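PDB 4IT1: putative glucarate dehydratase, which probably catalyses the magnesium-dependent dehydration of D-glucarate to 5-dehydro-4-deoxy-D-glucarate, as a member of the mandelate racemase/muconate lactonizing enzyme family. Local coordinates for residues A[167-172]-A[211-216]; A[237-242]-A[263-268]; A[194-199]-A[229-234]; A[343-348]-A[369-374]. All blocks are in the same frame, centred on the assembly; numbering follows the deposited sequence.

Contact 1 of 4, residues A[167-172]-A[211-216]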
loop_
_atom_site.group_PDB
_atom_site.type_symbol
_atom_site.label_atom_id
_atom_site.label_comp_id
_atom_site.label_asym_id
_atom_site.label_seq_id
_atom_site.Cartn_x
_atom_site.Cartn_y
_atom_site.Cartn_z
ATOM N N SER A 167 -12.554 -19.274 10.589
ATOM C CA SER A 167 -13.782 -19.676 11.257
ATOM C C SER A 167 -14.424 -20.844 10.533
ATOM O O SER A 167 -14.015 -21.221 9.424
ATOM C CB SER A 167 -14.761 -18.499 11.375
ATOM O OG SER A 167 -15.025 -17.919 10.113
ATOM N N ALA A 168 -15.414 -21.435 11.186
ATOM C CA ALA A 168 -16.256 -22.430 10.552
ATOM C C ALA A 168 -17.389 -21.675 9.873
ATOM O O ALA A 168 -18.157 -20.978 10.551
ATOM C CB ALA A 168 -16.804 -23.390 11.594
ATOM N N TYR A 169 -17.474 -21.785 8.545
ATOM C CA TYR A 169 -18.552 -21.132 7.788
ATOM C C TYR A 169 -19.770 -22.052 7.654
ATOM O O TYR A 169 -19.784 -22.963 6.826
ATOM C CB TYR A 169 -18.069 -20.644 6.410
ATOM C CG TYR A 169 -18.610 -19.257 6.036
ATOM C CD1 TYR A 169 -19.950 -18.912 6.273
ATOM C CD2 TYR A 169 -17.779 -18.291 5.460
ATOM C CE1 TYR A 169 -20.436 -17.654 5.959
ATOM C CE2 TYR A 169 -18.265 -17.026 5.135
ATOM C CZ TYR A 169 -19.595 -16.718 5.385
ATOM O OH TYR A 169 -20.092 -15.472 5.069
ATOM N N LEU A 170 -20.782 -21.797 8.484
ATOM C CA LEU A 170 -21.999 -22.598 8.536
ATOM C C LEU A 170 -23.097 -22.109 7.587
ATOM O O LEU A 170 -23.335 -20.900 7.457
ATOM C CB LEU A 170 -22.582 -22.583 9.949
ATOM C CG LEU A 170 -21.752 -22.976 11.168
ATOM C CD1 LEU A 170 -22.680 -23.075 12.375
ATOM C CD2 LEU A 170 -21.014 -24.282 10.930
ATOM N N PHE A 171 -23.794 -23.070 6.981
ATOM C CA PHE A 171 -24.891 -22.810 6.054
ATOM C C PHE A 171 -26.110 -23.626 6.429
ATOM O O PHE A 171 -25.986 -24.756 6.903
ATOM C CB PHE A 171 -24.499 -23.236 4.644
ATOM C CG PHE A 171 -23.533 -22.316 3.976
ATOM C CD1 PHE A 171 -22.167 -22.438 4.196
ATOM C CD2 PHE A 171 -23.987 -21.337 3.096
ATOM C CE1 PHE A 171 -21.266 -21.594 3.563
ATOM C CE2 PHE A 171 -23.092 -20.490 2.457
ATOM C CZ PHE A 171 -21.728 -20.615 2.693
ATOM N N PHE A 172 -27.289 -23.063 6.199
ATOM C CA PHE A 172 -28.479 -23.884 6.078
ATOM C C PHE A 172 -28.407 -24.569 4.713
ATOM O O PHE A 172 -27.844 -24.015 3.761
ATOM C CB PHE A 172 -29.741 -23.049 6.224
ATOM C CG PHE A 172 -29.867 -22.385 7.565
ATOM C CD1 PHE A 172 -30.373 -23.083 8.657
ATOM C CD2 PHE A 172 -29.465 -21.066 7.746
ATOM C CE1 PHE A 172 -30.488 -22.476 9.905
ATOM C CE2 PHE A 172 -29.583 -20.452 8.988
ATOM C CZ PHE A 172 -30.094 -21.158 10.071
ATOM N N SER A 211 -13.736 -20.035 16.002
ATOM C CA SER A 211 -14.817 -19.061 15.816
ATOM C C SER A 211 -15.830 -19.548 14.783
ATOM O O SER A 211 -15.517 -20.403 13.954
ATOM C CB SER A 211 -14.250 -17.704 15.408
ATOM O OG SER A 211 -13.324 -17.849 14.352
ATOM N N ILE A 212 -17.045 -19.004 14.837
ATOM C CA ILE A 212 -18.125 -19.447 13.949
ATOM C C ILE A 212 -18.828 -18.298 13.195
ATOM O O ILE A 212 -19.237 -17.290 13.799
ATOM C CB ILE A 212 -19.179 -20.280 14.715
ATOM C CG1 ILE A 212 -18.525 -21.453 15.463
ATOM C CG2 ILE A 212 -20.229 -20.811 13.755
ATOM C CD1 ILE A 212 -19.394 -22.061 16.551
ATOM N N LYS A 213 -18.966 -18.467 11.877
ATOM C CA LYS A 213 -19.802 -17.573 11.054
ATOM C C LYS A 213 -20.965 -18.312 10.393
ATOM O O LYS A 213 -20.753 -19.257 9.620
ATOM C CB LYS A 213 -18.976 -16.862 9.974
ATOM C CG LYS A 213 -19.816 -15.943 9.079
ATOM C CD LYS A 213 -18.961 -14.980 8.280
ATOM C CE LYS A 213 -18.486 -13.803 9.120
ATOM N NZ LYS A 213 -17.260 -13.211 8.506
ATOM N N LEU A 214 -22.187 -17.866 10.678
ATOM C CA LEU A 214 -23.375 -18.413 10.021
ATOM C C LEU A 214 -23.839 -17.589 8.801
ATOM O O LEU A 214 -24.029 -16.369 8.897
ATOM C CB LEU A 214 -24.522 -18.543 11.026
ATOM C CG LEU A 214 -25.854 -19.027 10.461
ATOM C CD1 LEU A 214 -25.833 -20.528 10.209
ATOM C CD2 LEU A 214 -26.999 -18.644 11.385
ATOM N N LYS A 215 -24.027 -18.265 7.666
ATOM C CA LYS A 215 -24.645 -17.652 6.489
ATOM C C LYS A 215 -26.141 -17.472 6.717
ATOM O O LYS A 215 -26.891 -18.449 6.758
ATOM C CB LYS A 215 -24.407 -18.491 5.235
ATOM C CG LYS A 215 -25.060 -17.915 3.978
ATOM C CD LYS A 215 -24.077 -17.135 3.108
ATOM C CE LYS A 215 -23.629 -15.827 3.742
ATOM N NZ LYS A 215 -22.519 -15.195 2.976
ATOM N N ALA A 216 -26.575 -16.222 6.857
ATOM C CA ALA A 216 -27.958 -15.942 7.254
ATOM C C ALA A 216 -28.803 -15.267 6.165
ATOM O O ALA A 216 -28.514 -15.400 4.972
ATOM C CB ALA A 216 -27.986 -15.140 8.546
HETATM O O HOH W 1 -15.077 -15.119 9.992
HETATM O O HOH W 2 -18.213 -13.524 5.400
HETATM O O HOH W 3 -27.705 -20.638 5.057
#
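Strands 168-170 and 212-215 run parallel, with Ala168, Tyr169 and Leu170 level with Ile212, Lys213 and Leu214, joined by four backbone hydrogen bonds; in the straightest, Lys215 N reaches Leu170 O at 2.7 Å. On one face of the sheet Tyr169 lies alongside Lys213, whose CG sits over the phenol ring in a CH-pi contact, 4.0 Å from the centroid. The Lys213 amine salt-bridges Asp369. Lys215, its CG anti to the backbone N (chi1 179°), runs beside Phe171 with CB over that ring; bends at chi2 (99°) and chi3 (-70°) turn NZ toward Tyr169 OH, to which it donates at 3.2 Å. A phenylalanine in place of Tyr169 would probably leave the Lys215 amine without this acceptor. On the other face Leu170 CD1 meets Ile212 CG2 at 3.6 Å, beneath helices 193-207 and 221-234. Lys213 and Lys215 form the Lys-x-Lys pair on the second strand of the modified TIM barrel, as in the mandelate racemase group; Lys215 is the predicted proton acceptor.

Contact 2 of 4, residues A[237-242]-A[263-268]. With MG (magnesium ion), chain E.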
loop_
_atom_site.group_PDB
_atom_site.type_symbol
_atom_site.label_atom_id
_atom_site.label_comp_id
_atom_site.label_asym_id
_atom_site.label_seq_id
_atom_site.Cartn_x
_atom_site.Cartn_y
_atom_site.Cartn_z
ATOM N N GLY A 237 -17.594 -19.199 24.685
ATOM C CA GLY A 237 -16.260 -18.666 24.384
ATOM C C GLY A 237 -15.871 -18.800 22.920
ATOM O O GLY A 237 -14.729 -18.527 22.542
ATOM N N TYR A 238 -16.819 -19.249 22.099
ATOM C CA TYR A 238 -16.661 -19.232 20.648
ATOM C C TYR A 238 -17.246 -17.922 20.107
ATOM O O TYR A 238 -18.441 -17.657 20.281
ATOM C CB TYR A 238 -17.338 -20.450 20.015
ATOM C CG TYR A 238 -16.479 -21.697 20.016
ATOM C CD1 TYR A 238 -16.442 -22.553 21.131
ATOM C CD2 TYR A 238 -15.699 -22.025 18.906
ATOM C CE1 TYR A 238 -15.654 -23.698 21.129
ATOM C CE2 TYR A 238 -14.910 -23.165 18.893
ATOM C CZ TYR A 238 -14.887 -23.998 20.002
ATOM O OH TYR A 238 -14.097 -25.124 19.972
ATOM N N PRO A 239 -16.398 -17.075 19.494
ATOM C CA PRO A 239 -16.901 -15.829 18.909
ATOM C C PRO A 239 -17.862 -16.141 17.757
ATOM O O PRO A 239 -17.529 -16.946 16.873
ATOM C CB PRO A 239 -15.630 -15.142 18.391
ATOM C CG PRO A 239 -14.508 -15.772 19.151
ATOM C CD PRO A 239 -14.937 -17.196 19.339
ATOM N N LEU A 240 -19.050 -15.535 17.795
ATOM C CA LEU A 240 -20.093 -15.794 16.793
ATOM C C LEU A 240 -20.368 -14.589 15.888
ATOM O O LEU A 240 -20.455 -13.446 16.358
ATOM C CB LEU A 240 -21.391 -16.254 17.464
ATOM C CG LEU A 240 -21.330 -17.492 18.366
ATOM C CD1 LEU A 240 -22.629 -17.665 19.143
ATOM C CD2 LEU A 240 -21.025 -18.742 17.560
ATOM N N ARG A 241 -20.492 -14.868 14.591
ATOM C CA ARG A 241 -20.757 -13.856 13.557
ATOM C C ARG A 241 -21.831 -14.348 12.572
ATOM O O ARG A 241 -21.997 -15.557 12.387
ATOM C CB ARG A 241 -19.479 -13.559 12.772
ATOM C CG ARG A 241 -18.298 -13.105 13.602
ATOM C CD ARG A 241 -16.997 -13.681 13.062
ATOM N NE ARG A 241 -15.937 -13.599 14.065
ATOM C CZ ARG A 241 -14.795 -14.284 14.045
ATOM N NH1 ARG A 241 -14.519 -15.138 13.066
ATOM N NH2 ARG A 241 -13.921 -14.114 15.024
ATOM N N ILE A 242 -22.545 -13.409 11.941
ATOM C CA ILE A 242 -23.517 -13.738 10.880
ATOM C C ILE A 242 -23.400 -12.840 9.660
ATOM O O ILE A 242 -23.018 -11.677 9.773
ATOM C CB ILE A 242 -24.982 -13.680 11.360
ATOM C CG1 ILE A 242 -25.263 -12.365 12.097
ATOM C CG2 ILE A 242 -25.316 -14.894 12.204
ATOM C CD1 ILE A 242 -26.731 -12.045 12.260
ATOM N N ASP A 263 -24.781 -11.691 22.023
ATOM C CA ASP A 263 -24.398 -13.037 21.578
ATOM C C ASP A 263 -23.389 -13.022 20.431
ATOM O O ASP A 263 -22.694 -14.014 20.203
ATOM C CB ASP A 263 -25.632 -13.843 21.155
ATOM C CG ASP A 263 -26.572 -14.149 22.316
ATOM O OD1 ASP A 263 -26.296 -13.734 23.463
ATOM O OD2 ASP A 263 -27.604 -14.810 22.070
ATOM N N LEU A 264 -23.302 -11.898 19.717
ATOM C CA LEU A 264 -22.465 -11.808 18.516
ATOM C C LEU A 264 -21.227 -10.938 18.663
ATOM O O LEU A 264 -21.299 -9.839 19.210
ATOM C CB LEU A 264 -23.285 -11.295 17.323
ATOM C CG LEU A 264 -24.383 -12.173 16.712
ATOM C CD1 LEU A 264 -24.915 -11.483 15.471
ATOM C CD2 LEU A 264 -23.888 -13.566 16.349
ATOM N N GLN A 265 -20.106 -11.422 18.134
ATOM C CA GLN A 265 -18.892 -10.612 18.006
ATOM C C GLN A 265 -19.085 -9.444 17.027
ATOM O O GLN A 265 -18.738 -8.302 17.351
ATOM C CB GLN A 265 -17.695 -11.472 17.577
ATOM C CG GLN A 265 -16.355 -10.769 17.751
ATOM C CD GLN A 265 -15.173 -11.570 17.220
ATOM O OE1 GLN A 265 -15.244 -12.177 16.154
ATOM N NE2 GLN A 265 -14.069 -11.562 17.964
ATOM N N TYR A 266 -19.617 -9.738 15.834
ATOM C CA TYR A 266 -20.007 -8.699 14.863
ATOM C C TYR A 266 -21.094 -9.159 13.886
ATOM O O TYR A 266 -21.291 -10.354 13.687
ATOM C CB TYR A 266 -18.793 -8.115 14.105
ATOM C CG TYR A 266 -18.061 -9.033 13.125
ATOM C CD1 TYR A 266 -18.667 -9.488 11.950
ATOM C CD2 TYR A 266 -16.732 -9.389 13.344
ATOM C CE1 TYR A 266 -17.981 -10.299 11.046
ATOM C CE2 TYR A 266 -16.041 -10.199 12.445
ATOM C CZ TYR A 266 -16.668 -10.654 11.304
ATOM O OH TYR A 266 -15.969 -11.463 10.418
ATOM N N TYR A 267 -21.789 -8.190 13.291
ATOM C CA TYR A 267 -22.790 -8.438 12.256
ATOM C C TYR A 267 -22.206 -8.024 10.910
ATOM O O TYR A 267 -21.825 -6.861 10.724
ATOM C CB TYR A 267 -24.037 -7.596 12.501
ATOM C CG TYR A 267 -24.807 -7.866 13.780
ATOM C CD1 TYR A 267 -24.290 -7.511 15.029
ATOM C CD2 TYR A 267 -26.085 -8.421 13.731
ATOM C CE1 TYR A 267 -25.012 -7.744 16.194
ATOM C CE2 TYR A 267 -26.819 -8.649 14.887
ATOM C CZ TYR A 267 -26.281 -8.314 16.115
ATOM O OH TYR A 267 -27.015 -8.548 17.256
ATOM N N GLU A 268 -22.103 -8.954 9.974
ATOM C CA GLU A 268 -21.661 -8.664 8.616
ATOM C C GLU A 268 -22.836 -8.345 7.700
ATOM O O GLU A 268 -23.686 -9.153 7.541
ATOM C CB GLU A 268 -20.886 -9.846 8.043
ATOM C CG GLU A 268 -20.247 -9.584 6.686
ATOM C CD GLU A 268 -19.872 -10.827 5.906
ATOM O OE1 GLU A 268 -19.600 -11.865 6.497
ATOM O OE2 GLU A 268 -19.830 -10.772 4.678
HETATM MG MG MG E . -20.555 -11.531 2.862
HETATM O O HOH W 4 -19.706 -13.856 19.944
HETATM O O HOH W 5 -22.049 -9.985 3.075
HETATM O O HOH W 6 -19.240 -13.121 2.481
HETATM O O HOH W 7 -21.317 -11.830 0.987
#
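The Tyr266 ring carries Arg241 CG over the centre of one face, a CH-pi contact across the strands 3.7 Å from the centroid. Within segment 263-268 itself, Glu268 N lies at the edge of that ring and Leu264 CD1 over the centre of one face of Tyr267. At the edge of the Arg241 guanidinium, and in its plane, is Gln265 OE1. These groups belong to a beta-alpha-beta crossover of the barrel, in which helix 250-260 connects strands 240-243 and 266-268. NE and NH2 of Arg241 grip Gln265 OE1 side-on, with NE at 2.6 Å; amide and guanidinium are turned only 8° apart. With CG anti to the backbone N (chi1 -166°), Gln265 reaches there extended. An alanine at Arg241 would remove both donors and is likely to leave the Gln265 amide free to turn. The Tyr266 hydroxyl bonds to Lys213. The Leu264 and Ile242 side chains cross at about a right angle, CD1 of the first 3.5 Å from CG1 of the second. The backbone is tied by Gln265 N to Leu240 O and by Glu268 N to Ile242 O. With Asp243, Asn291 and three waters, Glu268 holds the magnesium ion, its OE2 lying 2.1 Å from the metal.

Contact 3 of 4, residues A[194-199]-A[229-234]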
loop_
_atom_site.group_PDB
_atom_site.type_symbol
_atom_site.label_atom_id
_atom_site.label_comp_id
_atom_site.label_asym_id
_atom_site.label_seq_id
_atom_site.Cartn_x
_atom_site.Cartn_y
_atom_site.Cartn_z
ATOM N N GLN A 194 -30.733 -27.801 15.990
ATOM C CA GLN A 194 -30.119 -29.111 16.192
ATOM C C GLN A 194 -29.170 -29.504 15.056
ATOM O O GLN A 194 -28.036 -29.922 15.299
ATOM C CB GLN A 194 -31.209 -30.168 16.366
ATOM C CG GLN A 194 -30.716 -31.516 16.856
ATOM C CD GLN A 194 -31.843 -32.391 17.369
ATOM O OE1 GLN A 194 -32.745 -31.921 18.064
ATOM N NE2 GLN A 194 -31.793 -33.675 17.033
ATOM N N GLN A 195 -29.630 -29.344 13.820
ATOM C CA GLN A 195 -28.869 -29.765 12.641
ATOM C C GLN A 195 -27.691 -28.837 12.357
ATOM O O GLN A 195 -26.669 -29.267 11.810
ATOM C CB GLN A 195 -29.786 -29.836 11.417
ATOM C CG GLN A 195 -30.910 -30.854 11.531
ATOM C CD GLN A 195 -32.095 -30.544 10.630
ATOM O OE1 GLN A 195 -32.447 -29.384 10.407
ATOM N NE2 GLN A 195 -32.731 -31.589 10.122
ATOM N N ILE A 196 -27.851 -27.564 12.719
ATOM C CA ILE A 196 -26.783 -26.567 12.571
ATOM C C ILE A 196 -25.688 -26.775 13.622
ATOM O O ILE A 196 -24.498 -26.815 13.284
ATOM C CB ILE A 196 -27.338 -25.111 12.562
ATOM C CG1 ILE A 196 -27.657 -24.669 11.126
ATOM C CG2 ILE A 196 -26.357 -24.119 13.174
ATOM C CD1 ILE A 196 -26.446 -24.539 10.215
ATOM N N VAL A 197 -26.105 -26.928 14.883
ATOM C CA VAL A 197 -25.192 -27.251 15.987
ATOM C C VAL A 197 -24.337 -28.462 15.609
ATOM O O VAL A 197 -23.107 -28.419 15.689
ATOM C CB VAL A 197 -25.960 -27.495 17.310
ATOM C CG1 VAL A 197 -25.093 -28.220 18.333
ATOM C CG2 VAL A 197 -26.466 -26.176 17.885
ATOM N N ALA A 198 -25.011 -29.516 15.155
ATOM C CA ALA A 198 -24.366 -30.727 14.661
ATOM C C ALA A 198 -23.406 -30.451 13.500
ATOM O O ALA A 198 -22.330 -31.048 13.430
ATOM C CB ALA A 198 -25.421 -31.737 14.248
ATOM N N GLN A 199 -23.789 -29.547 12.598
ATOM C CA GLN A 199 -22.951 -29.222 11.440
ATOM C C GLN A 199 -21.651 -28.534 11.875
ATOM O O GLN A 199 -20.570 -28.820 11.344
ATOM C CB GLN A 199 -23.720 -28.354 10.432
ATOM C CG GLN A 199 -22.949 -28.065 9.148
ATOM C CD GLN A 199 -23.550 -26.934 8.323
ATOM O OE1 GLN A 199 -22.915 -25.896 8.113
ATOM N NE2 GLN A 199 -24.776 -27.131 7.848
ATOM N N LYS A 229 -28.439 -18.696 19.326
ATOM C CA LYS A 229 -28.569 -19.031 20.749
ATOM C C LYS A 229 -28.078 -20.456 21.012
ATOM O O LYS A 229 -27.223 -20.678 21.879
ATOM C CB LYS A 229 -30.024 -18.902 21.219
ATOM C CG LYS A 229 -30.670 -17.543 20.999
ATOM C CD LYS A 229 -30.342 -16.557 22.103
ATOM C CE LYS A 229 -31.113 -15.266 21.908
ATOM N NZ LYS A 229 -30.446 -14.143 22.618
ATOM N N ALA A 230 -28.614 -21.406 20.245
ATOM C CA ALA A 230 -28.255 -22.813 20.375
ATOM C C ALA A 230 -26.757 -23.048 20.143
ATOM O O ALA A 230 -26.143 -23.869 20.830
ATOM C CB ALA A 230 -29.095 -23.662 19.432
ATOM N N LEU A 231 -26.175 -22.321 19.191
ATOM C CA LEU A 231 -24.731 -22.369 18.949
ATOM C C LEU A 231 -23.905 -21.785 20.104
ATOM O O LEU A 231 -22.817 -22.286 20.403
ATOM C CB LEU A 231 -24.372 -21.642 17.652
ATOM C CG LEU A 231 -24.543 -22.388 16.331
ATOM C CD1 LEU A 231 -24.549 -21.398 15.176
ATOM C CD2 LEU A 231 -23.441 -23.418 16.150
ATOM N N LYS A 232 -24.420 -20.720 20.723
ATOM C CA LYS A 232 -23.779 -20.073 21.875
ATOM C C LYS A 232 -23.858 -20.990 23.097
ATOM O O LYS A 232 -22.897 -21.106 23.867
ATOM C CB LYS A 232 -24.453 -18.728 22.177
ATOM C CG LYS A 232 -23.768 -17.879 23.239
ATOM C CD LYS A 232 -24.748 -16.875 23.838
ATOM C CE LYS A 232 -24.113 -16.009 24.919
ATOM N NZ LYS A 232 -23.195 -14.969 24.364
ATOM N N LYS A 233 -25.016 -21.629 23.257
ATOM C CA LYS A 233 -25.242 -22.615 24.301
ATOM C C LYS A 233 -24.315 -23.813 24.104
ATOM O O LYS A 233 -23.645 -24.238 25.045
ATOM C CB LYS A 233 -26.706 -23.059 24.299
ATOM C CG LYS A 233 -27.108 -23.898 25.500
ATOM C CD LYS A 233 -28.564 -24.319 25.408
ATOM C CE LYS A 233 -28.924 -25.277 26.533
ATOM N NZ LYS A 233 -30.367 -25.637 26.515
ATOM N N ALA A 234 -24.264 -24.333 22.880
ATOM C CA ALA A 234 -23.432 -25.494 22.572
ATOM C C ALA A 234 -21.947 -25.184 22.647
ATOM O O ALA A 234 -21.149 -26.050 23.005
ATOM C CB ALA A 234 -23.779 -26.066 21.207
#
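Val197 fits against one side of helix 221-234 with both of its methyl groups. CG1 meets Ala234 CB at 3.8 Å, while CG2 rests near Ala230, 4.0 Å from its CB and 3.8 Å from its carbonyl O. With CG1 anti to the backbone N (chi1 163°), that branch is directed at Ala234 and CG2 at Ala230, alanines one helical turn apart. Deeper in, Ile196 CG2 touches Leu231 CD1 at 3.8 Å, the two side chains crossing at a slant. The contact is wholly apolar and, consistent with the small alanine side chains, the CA atoms of Val197 and Leu231 lie 5.7 Å apart. Behind this first shell, backbone bonds such as Ala234 N to Ala230 O, 2.8 Å, fix the spacing of the alanines. The short helical segments 194-199 and 229-234 cross at -45°, their axes 9.4 Å apart at closest approach. Both helices belong to the outer layer of the barrel, and Ile196 and Leu231 reach inward to Leu170 on strand 163-170.

Contact 4 of 4, residues A[343-348]-A[369-374]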
loop_
_atom_site.group_PDB
_atom_site.type_symbol
_atom_site.label_atom_id
_atom_site.label_comp_id
_atom_site.label_asym_id
_atom_site.label_seq_id
_atom_site.Cartn_x
_atom_site.Cartn_y
_atom_site.Cartn_z
ATOM N N SER A 343 -12.599 -15.576 1.331
ATOM C CA SER A 343 -12.660 -16.226 0.012
ATOM C C SER A 343 -13.784 -17.243 0.011
ATOM O O SER A 343 -13.997 -17.950 1.002
ATOM C CB SER A 343 -11.340 -16.891 -0.360
ATOM O OG SER A 343 -10.319 -15.918 -0.514
ATOM N N ASN A 344 -14.519 -17.291 -1.095
ATOM C CA ASN A 344 -15.664 -18.187 -1.217
ATOM C C ASN A 344 -15.495 -19.132 -2.404
ATOM O O ASN A 344 -14.755 -18.811 -3.341
ATOM C CB ASN A 344 -16.966 -17.382 -1.328
ATOM C CG ASN A 344 -17.059 -16.587 -2.619
ATOM O OD1 ASN A 344 -16.184 -15.778 -2.938
ATOM N ND2 ASN A 344 -18.126 -16.818 -3.370
ATOM N N SER A 345 -16.170 -20.286 -2.347
ATOM C CA SER A 345 -16.155 -21.295 -3.424
ATOM C C SER A 345 -14.807 -21.374 -4.136
ATOM O O SER A 345 -14.684 -21.048 -5.320
ATOM C CB SER A 345 -17.297 -21.062 -4.424
ATOM O OG SER A 345 -18.531 -21.500 -3.880
ATOM N N HIS A 346 -13.800 -21.813 -3.386
ATOM C CA HIS A 346 -12.414 -21.764 -3.833
ATOM C C HIS A 346 -11.687 -23.066 -3.505
ATOM O O HIS A 346 -12.175 -23.894 -2.727
ATOM C CB HIS A 346 -11.696 -20.599 -3.147
ATOM C CG HIS A 346 -11.594 -20.761 -1.662
ATOM N ND1 HIS A 346 -10.456 -21.229 -1.044
ATOM C CD2 HIS A 346 -12.504 -20.562 -0.679
ATOM C CE1 HIS A 346 -10.663 -21.291 0.259
ATOM N NE2 HIS A 346 -11.898 -20.893 0.507
ATOM N N LEU A 347 -10.511 -23.227 -4.099
ATOM C CA LEU A 347 -9.654 -24.359 -3.799
ATOM C C LEU A 347 -8.392 -23.921 -3.057
ATOM O O LEU A 347 -8.244 -22.748 -2.686
ATOM C CB LEU A 347 -9.307 -25.129 -5.077
ATOM C CG LEU A 347 -10.481 -25.760 -5.840
ATOM C CD1 LEU A 347 -9.976 -26.413 -7.116
ATOM C CD2 LEU A 347 -11.266 -26.765 -5.003
ATOM N N GLY A 348 -7.493 -24.880 -2.854
ATOM C CA GLY A 348 -6.284 -24.692 -2.065
ATOM C C GLY A 348 -5.382 -23.555 -2.491
ATOM O O GLY A 348 -4.765 -22.910 -1.636
ATOM N N ASP A 369 -12.184 -15.939 6.587
ATOM C CA ASP A 369 -13.349 -16.679 6.079
ATOM C C ASP A 369 -12.951 -17.639 4.974
ATOM O O ASP A 369 -12.175 -17.278 4.079
ATOM C CB ASP A 369 -14.425 -15.728 5.545
ATOM C CG ASP A 369 -15.315 -15.169 6.634
ATOM O OD1 ASP A 369 -15.814 -15.951 7.472
ATOM O OD2 ASP A 369 -15.544 -13.940 6.628
ATOM N N THR A 370 -13.492 -18.856 5.035
ATOM C CA THR A 370 -13.205 -19.878 4.026
ATOM C C THR A 370 -14.379 -20.835 3.803
ATOM O O THR A 370 -15.206 -21.056 4.698
ATOM C CB THR A 370 -11.909 -20.661 4.348
ATOM O OG1 THR A 370 -11.443 -21.328 3.167
ATOM C CG2 THR A 370 -12.133 -21.688 5.472
ATOM N N HIS A 371 -14.444 -21.384 2.593
ATOM C CA HIS A 371 -15.496 -22.327 2.213
ATOM C C HIS A 371 -14.980 -23.768 2.266
ATOM O O HIS A 371 -15.755 -24.719 2.161
ATOM C CB HIS A 371 -16.009 -22.001 0.802
ATOM C CG HIS A 371 -17.169 -21.054 0.776
ATOM N ND1 HIS A 371 -17.168 -19.848 1.442
ATOM C CD2 HIS A 371 -18.365 -21.130 0.144
ATOM C CE1 HIS A 371 -18.316 -19.229 1.235
ATOM N NE2 HIS A 371 -19.060 -19.985 0.448
ATOM N N TYR A 372 -13.667 -23.894 2.459
ATOM C CA TYR A 372 -12.893 -25.136 2.292
ATOM C C TYR A 372 -13.465 -26.430 2.881
ATOM O O TYR A 372 -13.373 -27.471 2.237
ATOM C CB TYR A 372 -11.465 -24.918 2.779
ATOM C CG TYR A 372 -10.418 -25.645 1.977
ATOM C CD1 TYR A 372 -10.186 -25.324 0.634
ATOM C CD2 TYR A 372 -9.632 -26.638 2.567
ATOM C CE1 TYR A 372 -9.213 -25.987 -0.100
ATOM C CE2 TYR A 372 -8.654 -27.303 1.845
ATOM C CZ TYR A 372 -8.447 -26.979 0.517
ATOM O OH TYR A 372 -7.472 -27.647 -0.186
ATOM N N PRO A 373 -14.044 -26.378 4.102
ATOM C CA PRO A 373 -14.782 -27.536 4.618
ATOM C C PRO A 373 -15.853 -28.123 3.684
ATOM O O PRO A 373 -16.221 -29.297 3.832
ATOM C CB PRO A 373 -15.458 -26.995 5.894
ATOM C CG PRO A 373 -14.827 -25.677 6.183
ATOM C CD PRO A 373 -13.732 -25.430 5.184
ATOM N N TRP A 374 -16.353 -27.319 2.747
ATOM C CA TRP A 374 -17.439 -27.757 1.860
ATOM C C TRP A 374 -16.933 -28.506 0.644
ATOM O O TRP A 374 -17.620 -29.396 0.140
ATOM C CB TRP A 374 -18.322 -26.576 1.447
ATOM C CG TRP A 374 -19.029 -25.996 2.617
ATOM C CD1 TRP A 374 -18.749 -24.817 3.237
ATOM C CD2 TRP A 374 -20.109 -26.592 3.349
ATOM N NE1 TRP A 374 -19.606 -24.622 4.301
ATOM C CE2 TRP A 374 -20.453 -25.697 4.388
ATOM C CE3 TRP A 374 -20.832 -27.785 3.216
ATOM C CZ2 TRP A 374 -21.492 -25.960 5.299
ATOM C CZ3 TRP A 374 -21.864 -28.046 4.122
ATOM C CH2 TRP A 374 -22.177 -27.139 5.155
#
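His346 and Thr370 make the shortest polar contact between these loops: the imidazole NE2 lies 2.7 Å from Thr370 OG1, a hydrogen bond in which either may donate. NE2 also weakly accepts His371 N at 3.3 Å, nearly straight at 170°. His346 CG stands between the backbone N and the carbonyl carbon (chi1 64°), which carries the ring across toward Thr370. The other ring nitrogen, ND1, donates to Leu347 O from above the carbonyl plane, and the two nitrogens fix the rotation of the imidazole. A further weak backbone bond links Ser343 N to Asp369 O. Loop 343-348 follows barrel strand 338-341, just after His342, the predicted proton acceptor, and His371 comes near a bound tartrate, placing the contact at the edge of the active-site pocket. Among the flat groups, Asn344 CB sits over one face of His371 in a CH-pi contact, 3.7 Å from the centroid. Tyr372 turns its edge to the start of helix 348-360, CE1 3.4 Å from Gly348 N, while its hydroxyl bonds to Glu380.

How the contacts relate
Contacts 1, 2 and 4 are buried, whereas contact 3 is only partly so, and chemistry follows place. In contacts 1 and 2, strands 212-215 and 240-243 are neighbours in one sheet, joined directly by Ile212 O to Arg241 N at 2.8 Å; both combine backbone bonds with polar side chains, and contact 2 carries a magnesium ligand. Contact 3, in the helical layer, is purely aliphatic, yet Gln199 on its first helix bonds to Phe171 O of contact 1, and Lys229 on its second pairs with Asp263 of contact 2. Contact 4 joins loops rather than regular elements and relies on histidine and hydroxyl groups; Asp369 and Trp374 tie it to contact 1, but it does not touch contact 2.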